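Local coordinates for protein Mannose/sialic acid-binding lectin (Polygonatum cyrtonema, PDB 3A0C) that probably binds mannose-type carbohydrates as a bulb-type plant lectin of the beta-prism II fold, with anti-HIV activity, at residues Val1-Thr12 with Lys81-Arg93. Sequence-based numbering, arbitrary orientation.
Sequences VNSLSSPNSLFT and KEDHYVLVLQQDR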
# COMPACT_ATOMS: atom_id res chain seq x y z
N VAL A 1 3.65 -9.43 2.37
CA VAL A 1 2.92 -8.14 2.51
C VAL A 1 3.91 -6.99 2.36
O VAL A 1 5.01 -7.04 2.91
CB VAL A 1 2.26 -8.03 3.90
CG1 VAL A 1 1.11 -7.03 3.87
CG2 VAL A 1 1.78 -9.39 4.33
N ASN A 2 3.55 -5.96 1.59
CA ASN A 2 4.44 -4.83 1.43
C ASN A 2 3.74 -3.55 1.86
O ASN A 2 4.00 -2.47 1.32
CB ASN A 2 4.94 -4.70 -0.01
CG ASN A 2 3.84 -4.42 -0.99
OD1 ASN A 2 3.13 -5.32 -1.40
ND2 ASN A 2 3.68 -3.15 -1.36
N SER A 3 2.84 -3.66 2.84
CA SER A 3 2.11 -2.49 3.33
C SER A 3 1.84 -2.60 4.82
O SER A 3 1.74 -3.70 5.35
CB SER A 3 0.78 -2.32 2.60
OG SER A 3 -0.18 -3.23 3.09
N LEU A 4 1.75 -1.46 5.48
CA LEU A 4 1.46 -1.39 6.91
C LEU A 4 0.45 -0.26 7.05
O LEU A 4 0.77 0.90 6.79
CB LEU A 4 2.72 -1.03 7.71
CG LEU A 4 2.48 -0.87 9.22
CD1 LEU A 4 2.43 -2.24 9.85
CD2 LEU A 4 3.58 -0.03 9.88
N SER A 5 -0.77 -0.58 7.46
CA SER A 5 -1.79 0.45 7.58
C SER A 5 -2.13 0.87 9.01
O SER A 5 -2.07 0.07 9.93
CB SER A 5 -3.05 0.02 6.84
OG SER A 5 -3.56 -1.18 7.37
N SER A 6 -2.48 2.15 9.16
CA SER A 6 -2.85 2.73 10.44
C SER A 6 -3.89 1.88 11.18
O SER A 6 -4.88 1.48 10.59
CB SER A 6 -3.44 4.12 10.21
OG SER A 6 -2.63 4.87 9.34
N PRO A 7 -3.71 1.65 12.49
CA PRO A 7 -2.60 2.10 13.34
C PRO A 7 -1.73 0.91 13.68
O PRO A 7 -1.26 0.77 14.81
CB PRO A 7 -3.32 2.64 14.56
CG PRO A 7 -4.39 1.61 14.74
CD PRO A 7 -4.88 1.32 13.31
N ASN A 8 -1.54 0.05 12.69
CA ASN A 8 -0.73 -1.14 12.86
C ASN A 8 0.72 -0.82 13.13
O ASN A 8 1.15 0.31 13.00
CB ASN A 8 -0.86 -2.02 11.61
CG ASN A 8 -1.44 -3.39 11.92
OD1 ASN A 8 -2.41 -3.51 12.68
ND2 ASN A 8 -0.85 -4.44 11.33
N SER A 9 1.48 -1.85 13.51
CA SER A 9 2.88 -1.68 13.81
C SER A 9 3.75 -2.81 13.30
O SER A 9 3.28 -3.92 13.05
CB SER A 9 3.06 -1.54 15.33
OG SER A 9 4.40 -1.78 15.72
N LEU A 10 5.02 -2.51 13.10
CA LEU A 10 6.01 -3.49 12.67
C LEU A 10 6.92 -3.71 13.89
O LEU A 10 7.84 -2.92 14.14
CB LEU A 10 6.86 -2.95 11.52
CG LEU A 10 6.36 -3.07 10.10
CD1 LEU A 10 7.49 -2.62 9.18
CD2 LEU A 10 5.99 -4.51 9.79
N PHE A 11 6.66 -4.75 14.66
CA PHE A 11 7.46 -5.01 15.84
C PHE A 11 8.86 -5.48 15.48
O PHE A 11 9.19 -5.66 14.30
CB PHE A 11 6.75 -6.02 16.73
CG PHE A 11 5.39 -5.56 17.19
CD1 PHE A 11 4.25 -5.84 16.45
CD2 PHE A 11 5.27 -4.78 18.34
CE1 PHE A 11 3.00 -5.36 16.84
CE2 PHE A 11 4.03 -4.29 18.75
CZ PHE A 11 2.89 -4.58 18.00
N THR A 12 9.70 -5.65 16.51
CA THR A 12 11.08 -6.07 16.30
C THR A 12 11.17 -7.30 15.42
O THR A 12 10.45 -8.27 15.63
CB THR A 12 11.79 -6.34 17.65
OG1 THR A 12 11.82 -5.14 18.42
CG2 THR A 12 13.22 -6.80 17.42
N LYS A 81 -4.53 15.19 9.57
CA LYS A 81 -5.91 14.75 9.77
C LYS A 81 -6.04 13.33 10.30
O LYS A 81 -5.54 12.38 9.71
CB LYS A 81 -6.71 14.88 8.48
CG LYS A 81 -8.07 14.21 8.54
CD LYS A 81 -9.06 14.79 7.55
CE LYS A 81 -10.21 13.81 7.29
NZ LYS A 81 -10.81 13.22 8.53
N GLU A 82 -6.75 13.22 11.42
CA GLU A 82 -7.01 11.96 12.08
C GLU A 82 -7.95 11.14 11.19
O GLU A 82 -9.13 11.42 11.11
CB GLU A 82 -7.67 12.24 13.43
CG GLU A 82 -8.07 11.04 14.22
CD GLU A 82 -6.91 10.15 14.55
OE1 GLU A 82 -5.90 10.65 15.09
OE2 GLU A 82 -7.02 8.94 14.28
N ASP A 83 -7.41 10.12 10.52
CA ASP A 83 -8.19 9.29 9.61
C ASP A 83 -7.54 7.91 9.61
O ASP A 83 -7.42 7.27 10.66
CB ASP A 83 -8.16 9.91 8.20
CG ASP A 83 -9.21 9.33 7.26
OD1 ASP A 83 -9.16 8.12 6.98
OD2 ASP A 83 -10.08 10.09 6.78
N HIS A 84 -7.11 7.47 8.43
CA HIS A 84 -6.42 6.19 8.25
C HIS A 84 -5.40 6.37 7.12
O HIS A 84 -5.71 6.97 6.10
CB HIS A 84 -7.41 5.08 7.90
CG HIS A 84 -8.20 4.59 9.08
ND1 HIS A 84 -7.61 3.93 10.15
CD2 HIS A 84 -9.52 4.68 9.37
CE1 HIS A 84 -8.54 3.65 11.05
NE2 HIS A 84 -9.70 4.09 10.60
N TYR A 85 -4.18 5.89 7.35
CA TYR A 85 -3.08 6.00 6.39
C TYR A 85 -2.42 4.64 6.16
O TYR A 85 -2.77 3.64 6.81
CB TYR A 85 -2.03 6.98 6.90
CG TYR A 85 -2.54 8.39 7.07
CD1 TYR A 85 -3.46 8.70 8.08
CD2 TYR A 85 -2.14 9.40 6.20
CE1 TYR A 85 -3.98 10.00 8.22
CE2 TYR A 85 -2.65 10.71 6.32
CZ TYR A 85 -3.57 11.00 7.33
OH TYR A 85 -4.07 12.28 7.46
N VAL A 86 -1.46 4.62 5.24
CA VAL A 86 -0.77 3.38 4.91
C VAL A 86 0.69 3.66 4.56
O VAL A 86 1.02 4.69 3.98
CB VAL A 86 -1.49 2.66 3.69
CG1 VAL A 86 -1.31 3.47 2.39
CG2 VAL A 86 -0.97 1.24 3.52
N LEU A 87 1.57 2.74 4.94
CA LEU A 87 3.00 2.83 4.67
C LEU A 87 3.24 1.75 3.60
O LEU A 87 3.00 0.57 3.86
CB LEU A 87 3.78 2.50 5.94
CG LEU A 87 5.30 2.63 5.97
CD1 LEU A 87 5.80 2.22 7.35
CD2 LEU A 87 5.95 1.75 4.93
N VAL A 88 3.71 2.15 2.42
CA VAL A 88 3.93 1.21 1.33
C VAL A 88 5.38 1.07 0.82
O VAL A 88 6.02 2.06 0.45
CB VAL A 88 3.00 1.58 0.10
CG1 VAL A 88 3.19 0.60 -1.07
CG2 VAL A 88 1.55 1.59 0.54
N LEU A 89 5.88 -0.16 0.83
CA LEU A 89 7.20 -0.48 0.28
C LEU A 89 6.88 -0.83 -1.19
O LEU A 89 6.25 -1.87 -1.48
CB LEU A 89 7.82 -1.68 0.99
CG LEU A 89 8.99 -2.37 0.26
CD1 LEU A 89 10.15 -1.40 -0.01
CD2 LEU A 89 9.46 -3.57 1.10
N GLN A 90 7.30 0.03 -2.11
CA GLN A 90 7.01 -0.11 -3.53
C GLN A 90 8.04 -0.85 -4.37
O GLN A 90 9.22 -0.88 -4.05
CB GLN A 90 6.77 1.28 -4.12
CG GLN A 90 5.64 2.03 -3.44
CD GLN A 90 5.44 3.44 -3.97
OE1 GLN A 90 4.41 4.07 -3.72
NE2 GLN A 90 6.42 3.95 -4.70
N GLN A 91 7.56 -1.46 -5.46
CA GLN A 91 8.44 -2.17 -6.37
C GLN A 91 9.50 -1.23 -6.98
O GLN A 91 10.50 -1.70 -7.52
CB GLN A 91 7.63 -2.83 -7.48
CG GLN A 91 7.05 -4.19 -7.09
CD GLN A 91 6.22 -4.84 -8.20
OE1 GLN A 91 6.72 -5.11 -9.30
NE2 GLN A 91 4.95 -5.09 -7.92
N ASP A 92 9.27 0.09 -6.91
CA ASP A 92 10.25 1.06 -7.44
C ASP A 92 11.24 1.39 -6.31
O ASP A 92 12.07 2.29 -6.41
CB ASP A 92 9.55 2.32 -7.98
CG ASP A 92 9.12 3.30 -6.90
OD1 ASP A 92 9.07 2.94 -5.71
OD2 ASP A 92 8.81 4.45 -7.26
N ARG A 93 11.11 0.62 -5.23
CA ARG A 93 11.95 0.72 -4.05
C ARG A 93 11.73 1.94 -3.15
O ARG A 93 12.44 2.10 -2.15
CB ARG A 93 13.43 0.63 -4.44
CG ARG A 93 14.27 -0.12 -3.39
CD ARG A 93 15.76 -0.12 -3.72
NE ARG A 93 16.29 1.23 -3.76
CZ ARG A 93 17.56 1.53 -4.04
NH1 ARG A 93 18.45 0.58 -4.30
NH2 ARG A 93 17.94 2.79 -4.08
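Asn-2 and Leu-89 open an antiparallel strand pair that brings the N-terminal strand 3-5 of this beta-prism II lectin beside strand 86-89, a worked example of how this fold builds one of its three sheets from distant parts of the chain. Asn-2 bonds twice to Leu-89: its carbonyl O accepts from Leu-89 N (3.0 Å), while its amide ND2 gives a more bent bond to Leu-89 O at 2.9 Å, the acceptor lying 32° out of the plane of the Asn-2 amide. With CG between the backbone N and the carbonyl carbon (chi1 64°), the side chain reaches across to the partner strand and runs alongside Val-88. The same amide also bonds to Asn-2 N and Ser-3 OG of the second subunit, tying the strand pair to the dimer interface. Ser-3 faces Val-88 in a non-hydrogen-bonded pair, its CB also near Val-86 CG2. Leu-4 and Leu-87 then form the hydrogen-bonded pair through two bonds, Leu-87 N to Leu-4 O at 2.7 Å and Leu-4 N to Leu-87 O at 2.9 Å. On the buried face, Leu-4 CD2 meets Leu-87 CD1 at 4.0 Å, and Leu-87 continues into the prism interior against Leu-24 and Leu-55 of the other two sheets. Ser-5 pairs with Val-86, the backbones approaching to 4.1 Å between CA atoms. At Ser-6, just before a cis peptide bond to Pro-7, the backbone N still donates to Tyr-85 O, but the side chain replaces the carbonyl as return acceptor. With OG beside its own backbone N (chi1 -48°), the hydroxyl bonds to His-58 O and accepts from Tyr-85 N at 2.7 Å.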